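Local coordinates for protein putative short-chain dehydrogenase/reductase (Burkholderia xenovorans, PDB 5JY1) that binds NAD in a Rossmann fold and probably works as a short-chain dehydrogenase/reductase, perhaps on 3-oxoacyl-carrier-protein substrates, at residues V16-G21 / A40-E45; V30-G35 / Q56-M61; A158-D163 / S264-I269; A218-R223 / L257-Y262. All blocks are in the same frame, centred on the assembly; numbering follows the deposited sequence.

Interaction 1: V16-G21 / A40-E45; sequences VALVTG and AVIIAE. With NAD (nicotinamide-adenine-dinucleotide), chain E.
L18 lays its isobutyl end over A44 and the CG2 branch of I42. Its CG stands anti to the backbone N (chi1 -176°), which puts L18 CG 4.0 Å from I42 CG2, with L18 CD2 3.7 Å from A44 CB. V16 and T20 share this face of the sheet with A40, and F89 and A85 of helix 75-89 pack on it. On the other face V19 CG2 meets V41 CG1 obliquely, and A17, V41 and I43 turn to helix 25-36. The two strands run parallel in register as the first beta-alpha-beta unit of the Rossmann fold, helix 25-36 making the crossover. Their ladder begins with straight bonds nearly along the C=O axes, such as A17 N to A40 O at 2.8 Å. Toward the C-terminal ends the bonds bend: A44 N reaches V19 O at 3.1 Å and G21 N reaches A44 O at 2.9 Å, each donor standing above the carbonyl plane. There E45 bends at chi2 (62°) and turns its carboxylate to the adenosine ribose of NAD. Both ribose hydroxyls donate to it, NAD O3B to E45 OE1 at 2.7 Å and NAD O2B to E45 OE2 at a very short 2.5 Å. The backbone N-H groups of G23 and N47 also bond to OE1 and OE2, fixing the carboxylate's rotation. G21 lies against the same ribose, its O 3.4 Å from NAD C4B.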
loop_
_atom_site.group_PDB
_atom_site.type_symbol
_atom_site.label_atom_id
_atom_site.label_comp_id
_atom_site.label_asym_id
_atom_site.label_seq_id
_atom_site.Cartn_x
_atom_site.Cartn_y
_atom_site.Cartn_z
ATOM N N VAL A 16 15.049 28.323 -6.911
ATOM C CA VAL A 16 16.397 27.781 -7.048
ATOM C C VAL A 16 16.340 26.302 -6.689
ATOM O O VAL A 16 15.734 25.933 -5.675
ATOM C CB VAL A 16 17.401 28.535 -6.149
ATOM C CG1 VAL A 16 18.810 27.982 -6.312
ATOM C CG2 VAL A 16 17.369 30.033 -6.458
ATOM N N ALA A 17 16.944 25.455 -7.526
ATOM C CA ALA A 17 16.888 24.008 -7.367
ATOM C C ALA A 17 18.295 23.428 -7.330
ATOM O O ALA A 17 19.193 23.904 -8.023
ATOM C CB ALA A 17 16.083 23.342 -8.509
ATOM N N LEU A 18 18.484 22.395 -6.514
ATOM C CA LEU A 18 19.718 21.622 -6.507
ATOM C C LEU A 18 19.374 20.169 -6.805
ATOM O O LEU A 18 18.556 19.564 -6.103
ATOM C CB LEU A 18 20.456 21.760 -5.164
ATOM C CG LEU A 18 21.824 21.088 -5.011
ATOM C CD1 LEU A 18 22.615 21.781 -3.923
ATOM C CD2 LEU A 18 21.683 19.587 -4.665
ATOM N N VAL A 19 20.012 19.610 -7.834
ATOM C CA VAL A 19 19.765 18.245 -8.290
ATOM C C VAL A 19 21.075 17.467 -8.185
ATOM O O VAL A 19 22.051 17.796 -8.874
ATOM C CB VAL A 19 19.234 18.226 -9.732
ATOM C CG1 VAL A 19 18.936 16.805 -10.178
ATOM C CG2 VAL A 19 17.997 19.128 -9.865
ATOM N N THR A 20 21.103 16.439 -7.336
ATOM C CA THR A 20 22.311 15.632 -7.227
ATOM C C THR A 20 22.385 14.638 -8.378
ATOM O O THR A 20 21.367 14.168 -8.889
ATOM C CB THR A 20 22.389 14.892 -5.881
ATOM O OG1 THR A 20 21.403 13.856 -5.809
ATOM C CG2 THR A 20 22.198 15.853 -4.720
ATOM N N GLY A 21 23.609 14.339 -8.800
ATOM C CA GLY A 21 23.806 13.433 -9.918
ATOM C C GLY A 21 23.219 13.928 -11.220
ATOM O O GLY A 21 22.799 13.117 -12.049
ATOM N N ALA A 40 16.725 28.379 -11.380
ATOM C CA ALA A 40 18.178 28.337 -11.421
ATOM C C ALA A 40 18.594 26.992 -10.850
ATOM O O ALA A 40 18.173 26.632 -9.744
ATOM C CB ALA A 40 18.782 29.485 -10.614
ATOM N N VAL A 41 19.375 26.228 -11.604
ATOM C CA VAL A 41 19.615 24.829 -11.264
ATOM C C VAL A 41 21.083 24.632 -10.916
ATOM O O VAL A 41 21.961 24.840 -11.763
ATOM C CB VAL A 41 19.197 23.888 -12.399
ATOM C CG1 VAL A 41 19.279 22.453 -11.914
ATOM C CG2 VAL A 41 17.769 24.222 -12.876
ATOM N N ILE A 42 21.337 24.185 -9.688
ATOM C CA ILE A 42 22.671 23.747 -9.286
ATOM C C ILE A 42 22.868 22.298 -9.711
ATOM O O ILE A 42 22.093 21.409 -9.334
ATOM C CB ILE A 42 22.877 23.906 -7.775
ATOM C CG1 ILE A 42 22.810 25.379 -7.382
ATOM C CG2 ILE A 42 24.236 23.313 -7.370
ATOM C CD1 ILE A 42 23.958 26.208 -7.948
ATOM N N ILE A 43 23.915 22.057 -10.494
ATOM C CA ILE A 43 24.230 20.724 -11.003
ATOM C C ILE A 43 25.222 20.142 -10.003
ATOM O O ILE A 43 26.427 20.372 -10.089
ATOM C CB ILE A 43 24.796 20.773 -12.424
ATOM C CG1 ILE A 43 23.859 21.548 -13.366
ATOM C CG2 ILE A 43 25.048 19.363 -12.964
ATOM C CD1 ILE A 43 22.423 21.029 -13.398
ATOM N N ALA A 44 24.699 19.417 -9.013
ATOM C CA ALA A 44 25.524 18.906 -7.915
ATOM C C ALA A 44 25.993 17.503 -8.279
ATOM O O ALA A 44 25.392 16.498 -7.897
ATOM C CB ALA A 44 24.747 18.935 -6.605
ATOM N N GLU A 45 27.112 17.438 -9.004
ATOM C CA GLU A 45 27.545 16.247 -9.724
ATOM C C GLU A 45 29.026 15.985 -9.454
ATOM O O GLU A 45 29.821 16.925 -9.370
ATOM C CB GLU A 45 27.272 16.439 -11.238
ATOM C CG GLU A 45 27.905 15.425 -12.166
ATOM C CD GLU A 45 27.413 14.018 -11.928
ATOM O OE1 GLU A 45 26.179 13.792 -11.962
ATOM O OE2 GLU A 45 28.267 13.138 -11.696
HETATM P PA NAD E . 22.564 7.210 -13.678
HETATM O O1A NAD E . 23.503 6.092 -13.342
HETATM O O2A NAD E . 22.257 7.319 -15.165
HETATM O O5B NAD E . 23.151 8.672 -13.122
HETATM C C5B NAD E . 23.686 8.671 -11.844
HETATM C C4B NAD E . 24.352 10.085 -11.593
HETATM O O4B NAD E . 24.748 10.137 -10.367
HETATM C C3B NAD E . 25.644 10.185 -12.477
HETATM O O3B NAD E . 25.676 11.413 -13.138
HETATM C C2B NAD E . 26.756 10.056 -11.465
HETATM O O2B NAD E . 28.036 10.669 -11.982
HETATM C C1B NAD E . 26.255 10.697 -10.426
HETATM N N9A NAD E . 26.937 10.327 -9.199
HETATM C C8A NAD E . 27.378 9.108 -8.881
HETATM N N7A NAD E . 27.945 9.178 -7.693
HETATM C C5A NAD E . 27.858 10.443 -7.272
HETATM C C6A NAD E . 28.306 11.047 -6.096
HETATM N N6A NAD E . 28.997 10.604 -4.893
HETATM N N1A NAD E . 28.099 12.335 -5.904
HETATM C C2A NAD E . 27.446 13.072 -6.864
HETATM N N3A NAD E . 27.016 12.498 -8.012
HETATM C C4A NAD E . 27.230 11.157 -8.200
HETATM O O3 NAD E . 21.174 6.973 -12.820
HETATM P PN NAD E . 19.630 6.999 -13.345
HETATM O O1N NAD E . 19.337 5.706 -14.090
HETATM O O2N NAD E . 19.307 8.199 -14.255
HETATM O O5D NAD E . 18.684 7.014 -11.986
HETATM C C5D NAD E . 18.574 8.224 -11.237
HETATM C C4D NAD E . 17.701 7.983 -9.962
HETATM O O4D NAD E . 16.585 7.332 -10.281
HETATM C C3D NAD E . 18.469 7.066 -9.004
HETATM O O3D NAD E . 18.232 7.398 -7.720
HETATM C C2D NAD E . 17.881 5.669 -9.316
HETATM O O2D NAD E . 18.153 4.797 -8.142
HETATM C C1D NAD E . 16.603 5.917 -9.512
HETATM N N1N NAD E . 15.959 4.926 -10.360
HETATM C C2N NAD E . 16.136 4.940 -11.709
HETATM C C3N NAD E . 15.520 3.986 -12.522
HETATM C C7N NAD E . 15.714 3.990 -14.021
HETATM O O7N NAD E . 15.030 3.275 -14.737
HETATM N N7N NAD E . 16.692 4.818 -14.609
HETATM C C4N NAD E . 14.727 3.025 -11.950
HETATM C C5N NAD E . 14.543 3.010 -10.613
HETATM C C6N NAD E . 15.161 3.974 -9.803
#

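Interaction 2: V30-G35 / Q56-M61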
loop_
_atom_site.group_PDB
_atom_site.type_symbol
_atom_site.label_atom_id
_atom_site.label_comp_id
_atom_site.label_asym_id
_atom_site.label_seq_id
_atom_site.Cartn_x
_atom_site.Cartn_y
_atom_site.Cartn_z
ATOM N N VAL A 30 15.809 15.874 -15.350
ATOM C CA VAL A 30 15.132 16.736 -14.384
ATOM C C VAL A 30 15.743 18.135 -14.393
ATOM O O VAL A 30 15.028 19.145 -14.403
ATOM C CB VAL A 30 15.176 16.103 -12.979
ATOM C CG1 VAL A 30 14.646 17.078 -11.939
ATOM C CG2 VAL A 30 14.371 14.802 -12.956
ATOM N N ALA A 31 17.079 18.219 -14.381
ATOM C CA ALA A 31 17.730 19.525 -14.367
ATOM C C ALA A 31 17.347 20.353 -15.589
ATOM O O ALA A 31 17.065 21.549 -15.469
ATOM C CB ALA A 31 19.251 19.357 -14.292
ATOM N N ARG A 32 17.344 19.738 -16.774
ATOM C CA ARG A 32 16.964 20.465 -17.983
ATOM C C ARG A 32 15.497 20.882 -17.944
ATOM O O ARG A 32 15.152 21.990 -18.380
ATOM C CB ARG A 32 17.262 19.612 -19.218
ATOM C CG ARG A 32 18.747 19.543 -19.575
ATOM C CD ARG A 32 19.043 18.411 -20.542
ATOM N NE ARG A 32 18.242 18.522 -21.758
ATOM C CZ ARG A 32 18.684 19.015 -22.909
ATOM N NH1 ARG A 32 19.937 19.436 -23.024
ATOM N NH2 ARG A 32 17.871 19.080 -23.954
ATOM N N SER A 33 14.619 20.010 -17.430
ATOM C CA SER A 33 13.209 20.373 -17.291
ATOM C C SER A 33 13.039 21.553 -16.349
ATOM O O SER A 33 12.262 22.471 -16.630
ATOM C CB SER A 33 12.394 19.179 -16.785
ATOM O OG SER A 33 12.543 18.066 -17.638
ATOM N N PHE A 34 13.756 21.544 -15.220
ATOM C CA PHE A 34 13.711 22.666 -14.285
ATOM C C PHE A 34 14.205 23.952 -14.938
ATOM O O PHE A 34 13.643 25.031 -14.714
ATOM C CB PHE A 34 14.571 22.363 -13.052
ATOM C CG PHE A 34 13.950 21.410 -12.067
ATOM C CD1 PHE A 34 12.759 20.754 -12.336
ATOM C CD2 PHE A 34 14.572 21.182 -10.844
ATOM C CE1 PHE A 34 12.201 19.880 -11.401
ATOM C CE2 PHE A 34 14.014 20.322 -9.907
ATOM C CZ PHE A 34 12.834 19.667 -10.192
ATOM N N GLY A 35 15.288 23.865 -15.713
ATOM C CA GLY A 35 15.804 25.058 -16.363
ATOM C C GLY A 35 14.790 25.690 -17.294
ATOM O O GLY A 35 14.666 26.916 -17.351
ATOM N N GLN A 56 26.077 23.929 -19.148
ATOM C CA GLN A 56 26.123 24.666 -20.404
ATOM C C GLN A 56 24.889 24.406 -21.260
ATOM O O GLN A 56 24.425 25.314 -21.960
ATOM C CB GLN A 56 27.397 24.308 -21.169
ATOM C CG GLN A 56 28.678 24.745 -20.459
ATOM C CD GLN A 56 28.817 26.258 -20.400
ATOM O OE1 GLN A 56 28.797 26.935 -21.430
ATOM N NE2 GLN A 56 28.943 26.797 -19.194
ATOM N N GLU A 57 24.347 23.183 -21.226
ATOM C CA GLU A 57 23.116 22.899 -21.962
ATOM C C GLU A 57 21.977 23.789 -21.483
ATOM O O GLU A 57 21.240 24.366 -22.292
ATOM C CB GLU A 57 22.733 21.422 -21.813
ATOM C CG GLU A 57 23.547 20.479 -22.685
ATOM C CD GLU A 57 23.302 19.011 -22.364
ATOM O OE1 GLU A 57 22.362 18.701 -21.602
ATOM O OE2 GLU A 57 24.064 18.161 -22.874
ATOM N N ILE A 58 21.818 23.909 -20.165
ATOM C CA ILE A 58 20.739 24.723 -19.614
ATOM C C ILE A 58 20.925 26.184 -20.000
ATOM O O ILE A 58 19.962 26.874 -20.355
ATOM C CB ILE A 58 20.658 24.538 -18.089
ATOM C CG1 ILE A 58 20.145 23.130 -17.754
ATOM C CG2 ILE A 58 19.791 25.621 -17.465
ATOM C CD1 ILE A 58 20.352 22.714 -16.309
ATOM N N ARG A 59 22.169 26.674 -19.951
ATOM C CA ARG A 59 22.434 28.058 -20.333
ATOM C C ARG A 59 22.146 28.289 -21.810
ATOM O O ARG A 59 21.523 29.292 -22.176
ATOM C CB ARG A 59 23.881 28.429 -20.007
ATOM C CG ARG A 59 24.189 28.437 -18.522
ATOM C CD ARG A 59 25.600 28.938 -18.240
ATOM N NE ARG A 59 25.842 29.005 -16.804
ATOM C CZ ARG A 59 27.028 29.231 -16.247
ATOM N NH1 ARG A 59 28.100 29.414 -17.005
ATOM N NH2 ARG A 59 27.139 29.269 -14.925
ATOM N N GLU A 60 22.584 27.367 -22.672
ATOM C CA GLU A 60 22.370 27.514 -24.107
ATOM C C GLU A 60 20.891 27.516 -24.468
ATOM O O GLU A 60 20.517 28.065 -25.510
ATOM C CB GLU A 60 23.095 26.401 -24.865
ATOM N N MET A 61 20.047 26.926 -23.632
ATOM C CA MET A 61 18.606 26.936 -23.834
ATOM C C MET A 61 17.936 28.139 -23.186
ATOM O O MET A 61 16.704 28.193 -23.141
ATOM C CB MET A 61 17.989 25.642 -23.297
ATOM C CG MET A 61 18.300 24.420 -24.146
ATOM S SD MET A 61 17.415 22.949 -23.600
ATOM C CE MET A 61 18.297 22.533 -22.102
#
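Helices 25-36 and 48-60 of the Rossmann fold lie side by side on one face of the parallel sheet, and this contact joins them near their C-terminal ends. The short segments run roughly parallel, 25° apart, with axes 9.6 Å from each other. I58 fills the middle: CD1, at the end of an extended chain (chi2 165°), touches A31 O at 3.6 Å and A31 CB at 4.1 Å, while its CG2 lies 4.2 Å from G35 CA, where the lack of a side chain lets the helices come close. Farther from the sheet R32 bends at chi3 (56°) and gives NH1 to E57 OE1 in a 2.9 Å salt bridge. The oxygen is near the guanidinium plane, but the carboxylate is turned almost at right angles to it, so OE1 is met from above its own plane. M61, just past the helix end, bends its methyl over the centre of one guanidinium face, CE 3.6 Å from R32 CZ. E57 OE1 also pairs with R28, and R32 NE with E228, so the charges form a chain across three helices. Beneath them A31 and I58 rest on I43 of strand 40-45, while F34 packs between the sheet and helix 227-239.

Interaction 3: A158-D163 / S264-I269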
loop_
_atom_site.group_PDB
_atom_site.type_symbol
_atom_site.label_atom_id
_atom_site.label_comp_id
_atom_site.label_asym_id
_atom_site.label_seq_id
_atom_site.Cartn_x
_atom_site.Cartn_y
_atom_site.Cartn_z
ATOM N N ALA A 158 13.223 -6.937 -6.021
ATOM C CA ALA A 158 13.850 -7.404 -7.251
ATOM C C ALA A 158 15.138 -8.172 -6.971
ATOM O O ALA A 158 15.961 -7.762 -6.146
ATOM C CB ALA A 158 14.140 -6.221 -8.175
ATOM N N TRP A 159 15.295 -9.301 -7.669
ATOM C CA TRP A 159 16.482 -10.139 -7.543
ATOM C C TRP A 159 17.749 -9.344 -7.841
ATOM O O TRP A 159 17.764 -8.452 -8.695
ATOM C CB TRP A 159 16.423 -11.319 -8.515
ATOM C CG TRP A 159 15.417 -12.393 -8.218
ATOM C CD1 TRP A 159 14.057 -12.318 -8.370
ATOM C CD2 TRP A 159 15.700 -13.733 -7.790
ATOM N NE1 TRP A 159 13.480 -13.522 -8.033
ATOM C CE2 TRP A 159 14.465 -14.406 -7.674
ATOM C CE3 TRP A 159 16.878 -14.424 -7.478
ATOM C CZ2 TRP A 159 14.374 -15.742 -7.260
ATOM C CZ3 TRP A 159 16.785 -15.755 -7.062
ATOM C CH2 TRP A 159 15.540 -16.397 -6.965
ATOM N N LEU A 160 18.821 -9.691 -7.125
ATOM C CA LEU A 160 20.190 -9.224 -7.332
ATOM C C LEU A 160 20.402 -7.791 -6.863
ATOM O O LEU A 160 21.522 -7.276 -6.999
ATOM C CB LEU A 160 20.641 -9.330 -8.803
ATOM C CG LEU A 160 20.407 -10.662 -9.526
ATOM C CD1 LEU A 160 20.945 -10.616 -10.954
ATOM C CD2 LEU A 160 21.037 -11.818 -8.753
ATOM N N HIS A 161 19.380 -7.140 -6.295
ATOM C CA HIS A 161 19.440 -5.743 -5.882
ATOM C C HIS A 161 19.153 -5.571 -4.395
ATOM O O HIS A 161 18.691 -4.509 -3.974
ATOM C CB HIS A 161 18.457 -4.898 -6.695
ATOM C CG HIS A 161 18.764 -4.841 -8.157
ATOM N ND1 HIS A 161 17.888 -4.299 -9.074
ATOM C CD2 HIS A 161 19.851 -5.234 -8.860
ATOM C CE1 HIS A 161 18.419 -4.372 -10.283
ATOM N NE2 HIS A 161 19.610 -4.935 -10.182
ATOM N N GLY A 162 19.432 -6.603 -3.585
ATOM C CA GLY A 162 18.996 -6.586 -2.190
ATOM C C GLY A 162 19.452 -5.363 -1.411
ATOM O O GLY A 162 18.689 -4.799 -0.620
ATOM N N ASP A 163 20.700 -4.931 -1.621
ATOM C CA ASP A 163 21.200 -3.756 -0.908
ATOM C C ASP A 163 20.496 -2.487 -1.374
ATOM O O ASP A 163 20.094 -1.647 -0.562
ATOM C CB ASP A 163 22.726 -3.640 -1.077
ATOM C CG ASP A 163 23.180 -3.681 -2.540
ATOM O OD1 ASP A 163 22.487 -4.262 -3.398
ATOM O OD2 ASP A 163 24.257 -3.130 -2.840
ATOM N N SER A 264 11.970 -10.783 -11.994
ATOM C CA SER A 264 13.400 -10.540 -12.144
ATOM C C SER A 264 14.265 -11.763 -11.825
ATOM O O SER A 264 15.488 -11.628 -11.695
ATOM C CB SER A 264 13.826 -9.345 -11.276
ATOM O OG SER A 264 13.340 -9.450 -9.940
ATOM N N ARG A 265 13.679 -12.955 -11.727
ATOM C CA ARG A 265 14.503 -14.128 -11.454
ATOM C C ARG A 265 15.494 -14.337 -12.596
ATOM O O ARG A 265 15.082 -14.397 -13.764
ATOM C CB ARG A 265 13.667 -15.394 -11.277
ATOM C CG ARG A 265 14.538 -16.611 -10.959
ATOM C CD ARG A 265 13.761 -17.934 -10.973
ATOM N NE ARG A 265 12.737 -17.957 -9.934
ATOM C CZ ARG A 265 11.433 -17.844 -10.162
ATOM N NH1 ARG A 265 10.988 -17.714 -11.408
ATOM N NH2 ARG A 265 10.574 -17.860 -9.140
ATOM N N PRO A 266 16.795 -14.430 -12.312
ATOM C CA PRO A 266 17.768 -14.666 -13.389
ATOM C C PRO A 266 17.529 -16.002 -14.082
ATOM O O PRO A 266 17.015 -16.954 -13.490
ATOM C CB PRO A 266 19.118 -14.643 -12.660
ATOM C CG PRO A 266 18.870 -13.856 -11.417
ATOM C CD PRO A 266 17.450 -14.171 -11.017
ATOM N N ALA A 267 17.940 -16.066 -15.354
ATOM C CA ALA A 267 17.616 -17.216 -16.201
ATOM C C ALA A 267 18.187 -18.522 -15.655
ATOM O O ALA A 267 17.565 -19.584 -15.792
ATOM C CB ALA A 267 18.123 -16.974 -17.623
ATOM N N GLY A 268 19.366 -18.473 -15.052
ATOM C CA GLY A 268 20.024 -19.681 -14.595
ATOM C C GLY A 268 19.613 -20.191 -13.228
ATOM O O GLY A 268 20.216 -21.151 -12.739
ATOM N N ILE A 269 18.608 -19.591 -12.597
ATOM C CA ILE A 269 18.192 -19.950 -11.244
ATOM C C ILE A 269 16.915 -20.781 -11.327
ATOM O O ILE A 269 15.906 -20.320 -11.873
ATOM C CB ILE A 269 17.978 -18.695 -10.378
ATOM C CG1 ILE A 269 19.267 -17.876 -10.255
ATOM C CG2 ILE A 269 17.437 -19.077 -9.007
ATOM C CD1 ILE A 269 20.391 -18.585 -9.541
#
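The tight part of this contact is the indole of W159, which lies against the backbone and near side chains of segment 264-269. R265 CA sits almost on the normal of the five-membered ring, 3.5 Å from its centroid, a CH-pi contact over the face. P266 CD packs farther along the indole, 3.6 Å from W159 CE3. At the rim, near the ring plane, comes S264 OG, 3.3 Å from W159 CD1. S264 OG, set between backbone N and carbonyl carbon (chi1 49°), accepts the bond from W159 N at 3.0 Å, so the oxygen that grips the main chain also lies against the ring edge. The R265 side chain runs alongside the indole, pointing the same way, with CG 3.8 Å from W159 CZ2; its guanidinium leaves for A217 O of the third subunit. Packing thins out toward the six-membered end, where W159 CH2 meets I269 CG2 at 3.9 Å; apart from the ring, L160 CD1 meets P266 CG tip to tip. L160 and P266 are partly exposed, and A267 and G268, the middle of a type I turn, face solvent. In the second subunit E181 accepts the N-H of L160 and S180 packs on W159. The arrangement anchors the C-terminal tail of this SDR subunit to the type II turn A158-H161, just ahead of the Rossmann-fold helix carrying NAD-binding Y164 and K168, at a tetramer interface.

Interaction 4: A218-R223 / L257-Y262; sequences ARPLGR and LHLPGY
L257 stands at the centre, its CG anti to the backbone N (chi1 -177°), so that its two methyls spread between A218 and R219. L257 CD1 comes 3.7 Å from A218 O and 4.1 Å from A218 CB. In this part of the Rossmann-type SDR fold the loop after strand 250-253 packs against the loop between helices 211-217 and 227-239. The R219 guanidinium presents one face to the leucine, with NH1 3.7 Å from L257 CB. Beside this pair two proline rings reach tip to tip, P220 CD lying 4.0 Å from P260 CD, and P220 CG touches L259 CD1 more loosely. No hydrogen bond joins the segments directly, so the fit is largely apolar. The next shell sets the groups in place. R219, bent at chi3 (73°), gives NH2 to S215 O and NH1 to D254 O, which ties the guanidinium to helix 211-217 and to the loop after strand 250-253 and fixes the face it offers. A type I turn from R219 to G222, closed by G222 N to R219 O, aims P220 at its partners. Farther out, P220 packs on A179 of the fourth subunit and L221 O bonds to Y274 OH of the third, placing the loops at subunit interfaces. Where P260 CG passes A218 O at 3.4 Å, a water donates to both A218 O and G261 O, 2.7 Å from each.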
loop_
_atom_site.group_PDB
_atom_site.type_symbol
_atom_site.label_atom_id
_atom_site.label_comp_id
_atom_site.label_asym_id
_atom_site.label_seq_id
_atom_site.Cartn_x
_atom_site.Cartn_y
_atom_site.Cartn_z
ATOM N N ALA A 218 6.593 -4.445 -21.442
ATOM C CA ALA A 218 6.270 -4.925 -20.104
ATOM C C ALA A 218 5.250 -4.059 -19.370
ATOM O O ALA A 218 4.804 -4.457 -18.292
ATOM C CB ALA A 218 7.545 -5.018 -19.267
ATOM N N ARG A 219 4.870 -2.898 -19.895
ATOM C CA ARG A 219 4.088 -1.960 -19.105
ATOM C C ARG A 219 2.870 -1.468 -19.875
ATOM O O ARG A 219 2.832 -1.543 -21.107
ATOM C CB ARG A 219 4.947 -0.760 -18.675
ATOM C CG ARG A 219 5.452 0.089 -19.827
ATOM C CD ARG A 219 6.708 0.820 -19.405
ATOM N NE ARG A 219 7.838 -0.101 -19.326
ATOM C CZ ARG A 219 8.764 -0.076 -18.372
ATOM N NH1 ARG A 219 8.685 0.813 -17.394
ATOM N NH2 ARG A 219 9.760 -0.951 -18.395
ATOM N N PRO A 220 1.857 -0.943 -19.165
ATOM C CA PRO A 220 0.606 -0.539 -19.834
ATOM C C PRO A 220 0.764 0.471 -20.954
ATOM O O PRO A 220 0.015 0.398 -21.935
ATOM C CB PRO A 220 -0.217 0.048 -18.678
ATOM C CG PRO A 220 0.210 -0.799 -17.493
ATOM C CD PRO A 220 1.693 -1.006 -17.696
ATOM N N LEU A 221 1.677 1.433 -20.833
ATOM C CA LEU A 221 1.813 2.420 -21.900
ATOM C C LEU A 221 2.698 1.939 -23.037
ATOM O O LEU A 221 2.795 2.630 -24.057
ATOM C CB LEU A 221 2.334 3.746 -21.328
ATOM C CG LEU A 221 1.221 4.534 -20.614
ATOM C CD1 LEU A 221 1.780 5.657 -19.763
ATOM C CD2 LEU A 221 0.238 5.101 -21.657
ATOM N N GLY A 222 3.322 0.771 -22.900
ATOM C CA GLY A 222 3.952 0.136 -24.042
ATOM C C GLY A 222 5.155 0.853 -24.607
ATOM O O GLY A 222 5.527 0.602 -25.757
ATOM N N ARG A 223 5.782 1.741 -23.838
ATOM C CA ARG A 223 6.978 2.417 -24.317
ATOM C C ARG A 223 7.902 2.698 -23.141
ATOM O O ARG A 223 7.478 2.716 -21.986
ATOM C CB ARG A 223 6.632 3.714 -25.055
ATOM C CG ARG A 223 6.129 4.796 -24.139
ATOM C CD ARG A 223 5.683 6.046 -24.899
ATOM N NE ARG A 223 5.045 6.954 -23.956
ATOM C CZ ARG A 223 5.724 7.819 -23.219
ATOM N NH1 ARG A 223 7.043 7.896 -23.363
ATOM N NH2 ARG A 223 5.096 8.610 -22.357
ATOM N N LEU A 257 4.283 0.440 -15.083
ATOM C CA LEU A 257 4.933 -0.838 -14.773
ATOM C C LEU A 257 4.549 -1.373 -13.395
ATOM O O LEU A 257 4.473 -2.595 -13.209
ATOM C CB LEU A 257 6.458 -0.690 -14.869
ATOM C CG LEU A 257 7.280 -1.972 -14.652
ATOM C CD1 LEU A 257 7.063 -2.942 -15.788
ATOM C CD2 LEU A 257 8.763 -1.684 -14.483
ATOM N N HIS A 258 4.284 -0.490 -12.427
ATOM C CA HIS A 258 3.912 -0.933 -11.082
ATOM C C HIS A 258 2.680 -1.835 -11.073
ATOM O O HIS A 258 2.517 -2.639 -10.146
ATOM C CB HIS A 258 3.678 0.289 -10.189
ATOM C CG HIS A 258 2.522 1.127 -10.630
ATOM N ND1 HIS A 258 1.267 0.992 -10.081
ATOM C CD2 HIS A 258 2.419 2.082 -11.590
ATOM C CE1 HIS A 258 0.433 1.819 -10.692
ATOM N NE2 HIS A 258 1.108 2.493 -11.610
ATOM N N LEU A 259 1.813 -1.738 -12.091
ATOM C CA LEU A 259 0.626 -2.596 -12.109
ATOM C C LEU A 259 0.983 -4.055 -12.374
ATOM O O LEU A 259 0.724 -4.900 -11.499
ATOM C CB LEU A 259 -0.408 -2.044 -13.100
ATOM C CG LEU A 259 -1.111 -0.742 -12.707
ATOM C CD1 LEU A 259 -1.968 -0.226 -13.882
ATOM C CD2 LEU A 259 -1.966 -0.926 -11.459
ATOM N N PRO A 260 1.575 -4.432 -13.522
ATOM C CA PRO A 260 1.923 -5.851 -13.706
ATOM C C PRO A 260 3.155 -6.282 -12.933
ATOM O O PRO A 260 3.378 -7.491 -12.798
ATOM C CB PRO A 260 2.164 -5.969 -15.218
ATOM C CG PRO A 260 2.663 -4.605 -15.601
ATOM C CD PRO A 260 1.893 -3.640 -14.732
ATOM N N GLY A 261 3.961 -5.348 -12.441
ATOM C CA GLY A 261 5.228 -5.766 -11.880
ATOM C C GLY A 261 6.152 -6.276 -12.980
ATOM O O GLY A 261 6.005 -5.960 -14.168
ATOM N N TYR A 262 7.131 -7.075 -12.556
ATOM C CA TYR A 262 8.058 -7.738 -13.468
ATOM C C TYR A 262 8.749 -8.857 -12.698
ATOM O O TYR A 262 9.083 -8.684 -11.523
ATOM C CB TYR A 262 9.098 -6.755 -14.027
ATOM C CG TYR A 262 9.746 -5.984 -12.911
ATOM C CD1 TYR A 262 9.114 -4.876 -12.362
ATOM C CD2 TYR A 262 10.957 -6.395 -12.361
ATOM C CE1 TYR A 262 9.665 -4.191 -11.317
ATOM C CE2 TYR A 262 11.524 -5.706 -11.307
ATOM C CZ TYR A 262 10.868 -4.604 -10.794
ATOM O OH TYR A 262 11.395 -3.902 -9.745
HETATM O O HOH W 1 5.460 -6.605 -16.749
#

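How the interactions relate
Interactions 1 and 2 form one layered block, their centres about 10 Å apart: helix 25-36 links strands 16-20 and 40-45, and A17 and V41 pack against F34 of the helix. Their segments alternate along the chain. Interactions 3 and 4 follow later and lie on the opposite side of the chain's centre from interaction 1, centres about 30 to 33 Å from it. Both use the loop after strand 250-253, are about 18 Å apart and touch where A158 CB meets Y262 OH. In sequence, 218-223 and 257-262 fall between 158-163 and 264-269. Interaction 1 reaches the NAD ribose, interaction 2 packs the helices behind it, and interactions 3 and 4 fold the C-terminal region into subunit interfaces.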